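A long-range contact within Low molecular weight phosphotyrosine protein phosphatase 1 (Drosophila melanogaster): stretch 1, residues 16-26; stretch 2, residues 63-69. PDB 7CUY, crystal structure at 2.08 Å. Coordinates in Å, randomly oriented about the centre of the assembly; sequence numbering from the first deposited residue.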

# COMPACT_ATOMS: atom_id res chain seq x y z
N SER A 16 4.05 2.09 0.69
CA SER A 16 3.32 0.98 0.07
C SER A 16 3.99 -0.40 0.22
O SER A 16 3.27 -1.40 0.17
N PRO A 17 5.32 -0.52 0.36
CA PRO A 17 5.86 -1.86 0.64
C PRO A 17 5.43 -2.38 1.99
O PRO A 17 5.19 -3.58 2.13
N ILE A 18 5.32 -1.51 2.99
CA ILE A 18 4.75 -1.90 4.27
C ILE A 18 3.30 -2.34 4.08
O ILE A 18 2.89 -3.41 4.53
N ALA A 19 2.50 -1.51 3.39
CA ALA A 19 1.10 -1.82 3.17
C ALA A 19 0.94 -3.12 2.39
O ALA A 19 0.03 -3.92 2.66
N GLU A 20 1.82 -3.37 1.43
CA GLU A 20 1.78 -4.63 0.71
C GLU A 20 2.09 -5.80 1.64
O GLU A 20 1.40 -6.82 1.62
N VAL A 21 3.14 -5.67 2.45
CA VAL A 21 3.51 -6.78 3.32
C VAL A 21 2.45 -6.99 4.41
O VAL A 21 2.11 -8.14 4.77
N VAL A 22 1.92 -5.90 4.96
CA VAL A 22 0.90 -6.04 5.99
C VAL A 22 -0.36 -6.67 5.41
O VAL A 22 -1.00 -7.51 6.06
N MET A 23 -0.72 -6.31 4.17
CA MET A 23 -1.93 -6.89 3.58
C MET A 23 -1.78 -8.39 3.39
O MET A 23 -2.70 -9.16 3.69
N VAL A 24 -0.61 -8.83 2.92
CA VAL A 24 -0.37 -10.26 2.73
C VAL A 24 -0.43 -10.98 4.07
O VAL A 24 -1.07 -12.02 4.20
N ASP A 25 0.22 -10.41 5.09
CA ASP A 25 0.15 -10.97 6.44
C ASP A 25 -1.28 -10.98 6.96
O ASP A 25 -1.71 -11.94 7.62
N THR A 26 -2.03 -9.93 6.67
CA THR A 26 -3.41 -9.86 7.12
C THR A 26 -4.26 -10.93 6.45
O THR A 26 -5.06 -11.61 7.11
N GLY A 63 8.33 -9.06 12.83
CA GLY A 63 8.42 -10.41 12.34
C GLY A 63 8.01 -10.60 10.90
O GLY A 63 7.56 -11.68 10.53
N LEU A 64 8.16 -9.56 10.08
CA LEU A 64 7.79 -9.63 8.67
C LEU A 64 9.02 -9.37 7.82
O LEU A 64 10.00 -8.78 8.27
N LYS A 65 8.96 -9.82 6.57
CA LYS A 65 10.06 -9.68 5.64
C LYS A 65 9.60 -8.93 4.40
O LYS A 65 8.43 -9.00 4.01
N CYS A 66 10.54 -8.22 3.79
CA CYS A 66 10.27 -7.41 2.61
C CYS A 66 11.36 -7.65 1.58
O CYS A 66 12.50 -7.19 1.76
N THR A 67 11.02 -8.34 0.51
CA THR A 67 11.95 -8.65 -0.57
C THR A 67 11.49 -8.00 -1.87
O THR A 67 11.78 -8.49 -2.96
N HIS A 68 10.77 -6.90 -1.76
CA HIS A 68 10.13 -6.31 -2.91
C HIS A 68 11.14 -5.44 -3.68
O HIS A 68 12.07 -4.87 -3.10
N ILE A 69 10.98 -5.41 -5.00
CA ILE A 69 11.78 -4.55 -5.87
C ILE A 69 10.87 -3.45 -6.41
O ILE A 69 9.80 -3.74 -6.95

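Residues 16-26 are a stretch of continuous helix, and residues 63-69 run past it as an irregular, extended segment. The helix presents one stripe to this segment: Pro17, Glu20, Val21 and Asp25, at positions i, i+3, i+4 and i+8, which a helix brings onto one side, all direct CA-to-CB toward it. The segment answers with alternate residues. Leu64, Cys66 and His68 point toward the helix, while Lys65 and Thr67, both exposed, point away. Together the two surfaces bury 359 Å², without a single hydrogen bond between them, so the fit rests on shape and apolar contact.

Val21 lies at the centre. Its chi1 of 167° is t, a common choice for valine in a helix. Both methyls lie against Lys65 O, Val21 CG2 at 3.6 Å and Val21 CG1 at 3.7 Å; Val21 CG1 also meets Leu64 CB at 3.8 Å, and Val21 CG2 meets Cys66 CB at 4.3 Å. A short, beta-branched side chain suits this position because it spreads two methyl groups close to the helix backbone, where the passing segment lies within reach. Lys65 thus contributes through its main chain, although its side chain turns outward.

Leu64 adopts chi1 -70° (m) and chi2 162° (t). This conformation brings the side chain over the helix face, where leucine's branched end can cover both Val21 and the aliphatic part of Asp25. Asp25 has chi1 t at -176°, and Asp25 CB and Asp25 CG both lie 3.8 Å from Leu64 CD2; this is simple van der Waals contact, and the partly exposed residue has no polar partner in the segment.

At the N-terminal end of this stretch, the compact ring of Pro17, in the C-gamma exo pucker, supplies an apolar surface. Pro17 CB lies 4.2 Å from Cys66 SG, which a chi1 of -177° (t) directs to the helix; cysteine is small and its sulfur weakly polar, suiting this contact. The same ring touches the imidazole of His68, with Pro17 CG 4.0 Å from His68 CD2.

His68 has an unusual chi1 of 147°, between wells, and chi2 of 88°. With this conformation, the ring lies near both Pro17 and Glu20, each approaching it obliquely. Histidine combines ring carbons that can rest near proline with nitrogens that can bond elsewhere. Glu20 is extended, with chi1 175° and chi2 -167° (both t), a long reach that carries its carboxylate out from the helix until Glu20 OE1 stands 3.7 Å from His68 ND1. That separation is too long for a hydrogen bond. Both groups find polar partners elsewhere in the structure, through Glu20 OE1 and His68 NE2.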

# COMPACT_ATOMS: atom_id res chain seq x y z
CB SER A 16 3.06 1.28 -1.42
OG SER A 16 4.22 1.66 -2.13
CB PRO A 17 7.38 -1.66 0.57
CG PRO A 17 7.58 -0.43 -0.19
CD PRO A 17 6.41 0.45 0.14
CB ILE A 18 4.87 -0.75 5.29
CG1 ILE A 18 6.32 -0.56 5.74
CG2 ILE A 18 3.93 -0.95 6.48
CD1 ILE A 18 6.54 0.75 6.54
CB ALA A 19 0.40 -0.66 2.44
CB GLU A 20 2.76 -4.61 -0.46
CG GLU A 20 2.82 -5.97 -1.16
CD GLU A 20 3.98 -6.07 -2.10
OE1 GLU A 20 4.78 -5.11 -2.18
OE2 GLU A 20 4.08 -7.11 -2.78
CB VAL A 21 4.91 -6.54 3.92
CG1 VAL A 21 5.17 -7.52 5.05
CG2 VAL A 21 5.98 -6.69 2.85
CB VAL A 22 0.62 -4.67 6.65
CG1 VAL A 22 -0.63 -4.73 7.50
CG2 VAL A 22 1.80 -4.24 7.51
CB MET A 23 -2.27 -6.19 2.26
CG MET A 23 -3.61 -6.59 1.62
SD MET A 23 -5.07 -5.81 2.40
CE MET A 23 -5.64 -7.15 3.38
CB VAL A 24 0.96 -10.50 1.99
CG1 VAL A 24 1.36 -11.96 2.07
CG2 VAL A 24 0.80 -10.10 0.55
CB ASP A 25 1.05 -10.17 7.37
CG ASP A 25 1.10 -10.75 8.77
OD1 ASP A 25 1.22 -11.99 8.89
OD2 ASP A 25 1.02 -9.96 9.74
CB THR A 26 -3.95 -8.46 6.85
OG1 THR A 26 -3.28 -7.53 7.71
CG2 THR A 26 -5.44 -8.39 7.08
CB LEU A 64 6.70 -8.61 8.35
CG LEU A 64 5.39 -9.02 9.00
CD1 LEU A 64 4.45 -7.83 9.06
CD2 LEU A 64 4.78 -10.21 8.24
CB LYS A 65 10.66 -11.04 5.23
CG LYS A 65 11.74 -11.55 6.18
CD LYS A 65 12.67 -12.60 5.54
CE LYS A 65 12.83 -13.82 6.44
NZ LYS A 65 14.18 -13.91 7.09
CB CYS A 66 10.18 -5.93 2.97
SG CYS A 66 9.75 -4.92 1.56
CB THR A 67 12.09 -10.15 -0.73
OG1 THR A 67 10.84 -10.68 -1.19
CG2 THR A 67 12.42 -10.77 0.61
CB HIS A 68 8.90 -5.54 -2.42
CG HIS A 68 8.56 -4.31 -3.21
ND1 HIS A 68 7.75 -4.33 -4.32
CD2 HIS A 68 8.90 -3.01 -3.01
CE1 HIS A 68 7.62 -3.10 -4.79
NE2 HIS A 68 8.31 -2.28 -4.01
CB ILE A 69 12.40 -5.34 -7.04
CG1 ILE A 69 13.22 -6.53 -6.53
CG2 ILE A 69 13.29 -4.41 -7.87
CD1 ILE A 69 14.08 -7.16 -7.60